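Ets DNA-binding protein pokkuri (Drosophila melanogaster, PDB 1SV0) represses transcription as an Ets-family DNA-binding factor, negatively regulating photoreceptor development against the Ras signal, and uses its SAM domain to bind the SAM domain of Mae. Local coordinates at the interface of chains A and B. Residues are numbered along the deposited sequence; one frame, centred on the assembly and turned at random. Chains: chain A, Ets DNA-binding protein pokkuri; chain B, modulator of the activity of Ets CG15085-PA.

Contacts 1 and 2 are neighbouring patches of one SAM-SAM interface, their C-alpha centres about 8 Å apart. Both use helix 62-77 of chain A and share A:Val64 and B:Met44, which form an apolar seam between them. Contact 1 adds the end of helix 15-28 and the loop after it, set against helix 46-51 of chain B; contact 2 sets the start of helix 62-77 against helix 54-60. Each patch carries a salt bridge with the acid on Yan and the base on Mae. This fits a Mae SAM domain that depolymerizes Yan, probably by occupying a surface another Yan SAM domain would use.

Contact 1: the interface of chains A and B. Residues chain A 28-29, 31, 64, 68; chain B 44-45, 47-48, 51.
A:Phe29 and B:Asn45 meet where the end of a Yan helix docks on the start of a Mae helix, in a head-to-tail SAM pairing of the end-helix (EH) surface of Yan with the mid-loop (ML) surface of Mae. Two hydrogen bonds join B:Asn45 to successive Yan carbonyls. Its backbone N binds A:Phe29 O at 2.8 Å, while its carboxamide ND2 reaches A:Glu28 O, also at 2.8 Å, from above the carbonyl plane. The side-chain CG sits between the backbone N and the carbonyl carbon (chi1 66°), which folds the carboxamide back over its own helix start; there OD1 accepts B:Ala48 N at 3.1 Å, nearly along the C=O axis. This N-cap bond fixes the amide's rotation and presents ND2 to Yan.

Charge pairing lies at the rim. The B:Lys47 chain runs extended beyond CG and brings NZ to A:Glu28 OE2, 2.8 Å away on the syn side of the carboxylate, a salt bridge that is also a hydrogen bond. A bend at chi2 turns the A:Glu28 carboxylate toward B:Lys47, whose chain crosses it obliquely.

Apolar packing fills the middle. A:Phe29 lays the CD2 side of its ring against B:Ala48, with CD2 3.8 Å from B:Ala48 CA, and its tip CZ lies 3.7 Å from B:Leu51 CD2. The same leucine methyl also meets A:Val68 CG2 at 3.5 Å, thereby linking the ring to helix 62-77. On the other flank B:Met44 offers its CB to A:Leu31 CD2, then bends at chi3 to set its terminal methyl CE 4.0 Å from A:Val64 CG2.

In the fold, A:Glu28 closes helix 15-28 and A:Phe29 and A:Leu31 follow in the loop, beside the A:Val64 and A:Val68 face of helix 62-77; this Yan surface receives one side of Mae helix 46-51, from B:Lys47 to B:Leu51, and the loop residues B:Met44 and B:Asn45 leading into it.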
loop_
_atom_site.group_PDB
_atom_site.type_symbol
_atom_site.label_atom_id
_atom_site.label_comp_id
_atom_site.label_asym_id
_atom_site.label_seq_id
_atom_site.Cartn_x
_atom_site.Cartn_y
_atom_site.Cartn_z
ATOM N N GLU A 28 -8.642 2.396 -3.755
ATOM C CA GLU A 28 -8.059 1.110 -4.135
ATOM C C GLU A 28 -7.201 0.432 -3.081
ATOM O O GLU A 28 -7.180 -0.792 -2.986
ATOM C CB GLU A 28 -7.238 1.258 -5.419
ATOM C CG GLU A 28 -8.084 1.214 -6.675
ATOM C CD GLU A 28 -8.439 -0.203 -7.090
ATOM O OE1 GLU A 28 -9.464 -0.373 -7.783
ATOM O OE2 GLU A 28 -7.686 -1.140 -6.741
ATOM N N PHE A 29 -6.489 1.229 -2.296
ATOM C CA PHE A 29 -5.614 0.683 -1.273
ATOM C C PHE A 29 -6.169 0.837 0.142
ATOM O O PHE A 29 -5.523 0.445 1.098
ATOM C CB PHE A 29 -4.238 1.339 -1.398
ATOM C CG PHE A 29 -3.563 1.061 -2.708
ATOM C CD1 PHE A 29 -3.027 2.092 -3.466
ATOM C CD2 PHE A 29 -3.479 -0.242 -3.196
ATOM C CE1 PHE A 29 -2.417 1.836 -4.684
ATOM C CE2 PHE A 29 -2.870 -0.508 -4.416
ATOM C CZ PHE A 29 -2.340 0.532 -5.164
ATOM N N LEU A 31 -6.613 3.537 1.965
ATOM C CA LEU A 31 -5.737 4.423 2.729
ATOM C C LEU A 31 -6.539 5.397 3.590
ATOM O O LEU A 31 -7.711 5.649 3.331
ATOM C CB LEU A 31 -4.853 5.222 1.777
ATOM C CG LEU A 31 -4.048 4.415 0.757
ATOM C CD1 LEU A 31 -3.251 5.384 -0.101
ATOM C CD2 LEU A 31 -3.126 3.423 1.462
ATOM N N VAL A 64 4.349 3.309 -0.766
ATOM C CA VAL A 64 3.547 2.503 -1.680
ATOM C C VAL A 64 3.100 3.383 -2.853
ATOM O O VAL A 64 3.283 3.024 -4.015
ATOM C CB VAL A 64 2.284 1.939 -0.990
ATOM C CG1 VAL A 64 1.376 1.272 -2.028
ATOM C CG2 VAL A 64 2.684 0.939 0.085
ATOM N N VAL A 68 3.969 2.944 -6.813
ATOM C CA VAL A 68 2.936 2.751 -7.820
ATOM C C VAL A 68 3.131 3.769 -8.937
ATOM O O VAL A 68 3.091 3.424 -10.121
ATOM C CB VAL A 68 1.526 2.932 -7.236
ATOM C CG1 VAL A 68 0.506 2.976 -8.364
ATOM C CG2 VAL A 68 1.210 1.782 -6.294
ATOM N N MET B 44 -3.363 0.329 5.240
ATOM C CA MET B 44 -3.665 -0.048 3.858
ATOM C C MET B 44 -4.304 -1.439 3.792
ATOM O O MET B 44 -4.326 -2.155 4.794
ATOM C CB MET B 44 -2.368 -0.052 3.052
ATOM C CG MET B 44 -1.323 -1.001 3.644
ATOM S SD MET B 44 0.316 -0.932 2.876
ATOM C CE MET B 44 1.012 0.477 3.739
ATOM N N ASN B 45 -4.792 -1.826 2.612
ATOM C CA ASN B 45 -5.430 -3.135 2.438
ATOM C C ASN B 45 -4.496 -4.178 1.818
ATOM O O ASN B 45 -3.308 -3.923 1.619
ATOM C CB ASN B 45 -6.712 -3.012 1.591
ATOM C CG ASN B 45 -6.440 -2.596 0.143
ATOM O OD1 ASN B 45 -5.301 -2.567 -0.311
ATOM N ND2 ASN B 45 -7.507 -2.285 -0.587
ATOM N N LYS B 47 -4.343 -5.362 -1.254
ATOM C CA LYS B 47 -3.829 -4.980 -2.572
ATOM C C LYS B 47 -2.519 -4.222 -2.417
ATOM O O LYS B 47 -1.568 -4.444 -3.171
ATOM C CB LYS B 47 -4.828 -4.093 -3.315
ATOM C CG LYS B 47 -6.016 -4.826 -3.925
ATOM C CD LYS B 47 -6.631 -3.969 -5.029
ATOM C CE LYS B 47 -7.565 -4.771 -5.926
ATOM N NZ LYS B 47 -8.075 -3.942 -7.063
ATOM N N ALA B 48 -2.482 -3.326 -1.434
ATOM C CA ALA B 48 -1.292 -2.531 -1.158
ATOM C C ALA B 48 -0.156 -3.416 -0.661
ATOM O O ALA B 48 1.001 -3.230 -1.054
ATOM C CB ALA B 48 -1.605 -1.441 -0.112
ATOM N N LEU B 51 2.073 -5.131 -3.136
ATOM C CA LEU B 51 3.078 -4.266 -3.737
ATOM C C LEU B 51 4.284 -4.039 -2.824
ATOM O O LEU B 51 5.322 -3.577 -3.284
ATOM C CB LEU B 51 2.445 -2.910 -4.101
ATOM C CG LEU B 51 1.540 -2.809 -5.339
ATOM C CD1 LEU B 51 0.656 -4.029 -5.471
ATOM C CD2 LEU B 51 0.700 -1.546 -5.248
#

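Contact 2: the interface of chains A and B. Residues chain A 60-61, 63-64, 67; chain B 41, 44, 52, 56, 60.
The backbone carbonyl of A:Gly60, whose positive phi (101°) belongs to the turn just before helix 62-77, meets B:Arg60 NH2 across this EH-to-ML SAM interface, with the donor above the carbonyl plane. A:Gly60 O lies in the guanidinium plane, 2.5 Å from B:Arg60 NH2, a short bond whose exact length should not be pressed.

The guanidinium of B:Arg60 then grips A:Asp63 end-on, tip to tip and nearly coplanar with the carboxylate. NH1 meets the syn lone pair of OD1 at 2.6 Å, forming the salt bridge, and NH2 reaches OD2 at 3.2 Å on the syn side. Mae braces this arginine from behind: NE donates to B:Lys41 O at 3.0 Å, and NH1 also donates to B:Met56 O at 3.2 Å. A bend at chi3 (121°) turns the guanidinium so that both carbonyls and the carboxylate lie at its edge, while the sulfur of B:Met52 lies over the rim of one face. A methionine in its place would probably leave the A:Asp63 carboxylate and the A:Gly60 carbonyl without their Mae donors, and B:Lys41 O without its NE bond.

Beside the charged pair, B:Met56 brings its terminal methyl into a corner of Yan. CE lies 3.5 Å from A:Asp63 CG and 3.4 Å from the carboxamide ND2 of A:Asn67, which it approaches tip to tip, and it touches A:Val64 CG2 as the two side chains cross at about a right angle. B:Met44 CE, next to A:Val64, also comes up against the A:Gly60 carbonyl oxygen. This packing may shield one flank of the salt bridge from water and so strengthen it.

With its CG between the backbone N and the carbonyl carbon (chi1 54°), A:Asp63 can also make a bent local bond that may help hold the carboxylate: OD2 accepts A:Val64 N at 2.7 Å on its anti side, from the face opposite to B:Arg60 NH2.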
loop_
_atom_site.group_PDB
_atom_site.type_symbol
_atom_site.label_atom_id
_atom_site.label_comp_id
_atom_site.label_asym_id
_atom_site.label_seq_id
_atom_site.Cartn_x
_atom_site.Cartn_y
_atom_site.Cartn_z
ATOM N N GLY A 60 2.751 6.423 6.537
ATOM C CA GLY A 60 2.173 5.097 6.591
ATOM C C GLY A 60 2.022 4.426 5.238
ATOM O O GLY A 60 2.097 3.204 5.157
ATOM N N ALA A 61 1.820 5.203 4.175
ATOM C CA ALA A 61 1.654 4.614 2.844
ATOM C C ALA A 61 2.304 5.396 1.703
ATOM O O ALA A 61 2.131 5.047 0.536
ATOM C CB ALA A 61 0.169 4.423 2.545
ATOM N N ASP A 63 5.335 5.492 0.660
ATOM C CA ASP A 63 6.251 4.696 -0.146
ATOM C C ASP A 63 5.511 3.828 -1.155
ATOM O O ASP A 63 5.983 3.642 -2.274
ATOM C CB ASP A 63 7.174 3.840 0.737
ATOM C CG ASP A 63 6.419 2.963 1.737
ATOM O OD1 ASP A 63 7.101 2.245 2.497
ATOM O OD2 ASP A 63 5.167 2.981 1.776
ATOM N N VAL A 64 4.349 3.309 -0.766
ATOM C CA VAL A 64 3.547 2.503 -1.680
ATOM C C VAL A 64 3.100 3.383 -2.853
ATOM O O VAL A 64 3.283 3.024 -4.015
ATOM C CB VAL A 64 2.284 1.939 -0.990
ATOM C CG1 VAL A 64 1.376 1.272 -2.028
ATOM C CG2 VAL A 64 2.684 0.939 0.085
ATOM N N ASN A 67 5.936 4.158 -5.204
ATOM C CA ASN A 67 6.275 3.029 -6.054
ATOM C C ASN A 67 5.246 2.793 -7.144
ATOM O O ASN A 67 5.606 2.495 -8.284
ATOM C CB ASN A 67 6.486 1.774 -5.212
ATOM C CG ASN A 67 7.737 1.868 -4.369
ATOM O OD1 ASN A 67 8.725 2.468 -4.792
ATOM N ND2 ASN A 67 7.712 1.275 -3.179
ATOM N N LYS B 41 1.273 1.348 11.388
ATOM C CA LYS B 41 2.369 1.385 10.415
ATOM C C LYS B 41 1.873 0.857 9.065
ATOM O O LYS B 41 2.534 1.030 8.036
ATOM C CB LYS B 41 3.543 0.497 10.863
ATOM C CG LYS B 41 4.151 0.837 12.220
ATOM C CD LYS B 41 4.854 2.177 12.203
ATOM C CE LYS B 41 5.495 2.471 13.557
ATOM N NZ LYS B 41 6.138 3.820 13.597
ATOM N N MET B 44 -3.363 0.329 5.240
ATOM C CA MET B 44 -3.665 -0.048 3.858
ATOM C C MET B 44 -4.304 -1.439 3.792
ATOM O O MET B 44 -4.326 -2.155 4.794
ATOM C CB MET B 44 -2.368 -0.052 3.052
ATOM C CG MET B 44 -1.323 -1.001 3.644
ATOM S SD MET B 44 0.316 -0.932 2.876
ATOM C CE MET B 44 1.012 0.477 3.739
ATOM N N MET B 52 4.157 -4.374 -1.540
ATOM C CA MET B 52 5.256 -4.158 -0.599
ATOM C C MET B 52 6.410 -5.149 -0.675
ATOM O O MET B 52 6.220 -6.366 -0.615
ATOM C CB MET B 52 4.745 -4.123 0.845
ATOM C CG MET B 52 3.818 -2.962 1.175
ATOM S SD MET B 52 4.035 -2.398 2.889
ATOM C CE MET B 52 3.921 -3.923 3.768
ATOM N N MET B 56 10.196 -2.772 2.619
ATOM C CA MET B 56 9.170 -1.887 3.145
ATOM C C MET B 56 8.576 -2.416 4.447
ATOM O O MET B 56 8.106 -1.648 5.278
ATOM C CB MET B 56 8.104 -1.677 2.075
ATOM C CG MET B 56 8.705 -1.069 0.806
ATOM S SD MET B 56 7.659 -1.168 -0.642
ATOM C CE MET B 56 6.466 0.086 -0.259
ATOM N N ARG B 60 9.169 -0.684 8.535
ATOM C CA ARG B 60 8.105 -0.438 9.492
ATOM C C ARG B 60 8.312 -1.273 10.755
ATOM O O ARG B 60 8.131 -0.793 11.867
ATOM C CB ARG B 60 6.760 -0.773 8.832
ATOM C CG ARG B 60 6.702 -0.339 7.361
ATOM C CD ARG B 60 5.450 -0.839 6.645
ATOM N NE ARG B 60 4.648 0.263 6.118
ATOM C CZ ARG B 60 4.981 0.989 5.056
ATOM N NH1 ARG B 60 6.101 0.727 4.395
ATOM N NH2 ARG B 60 4.210 1.992 4.669
#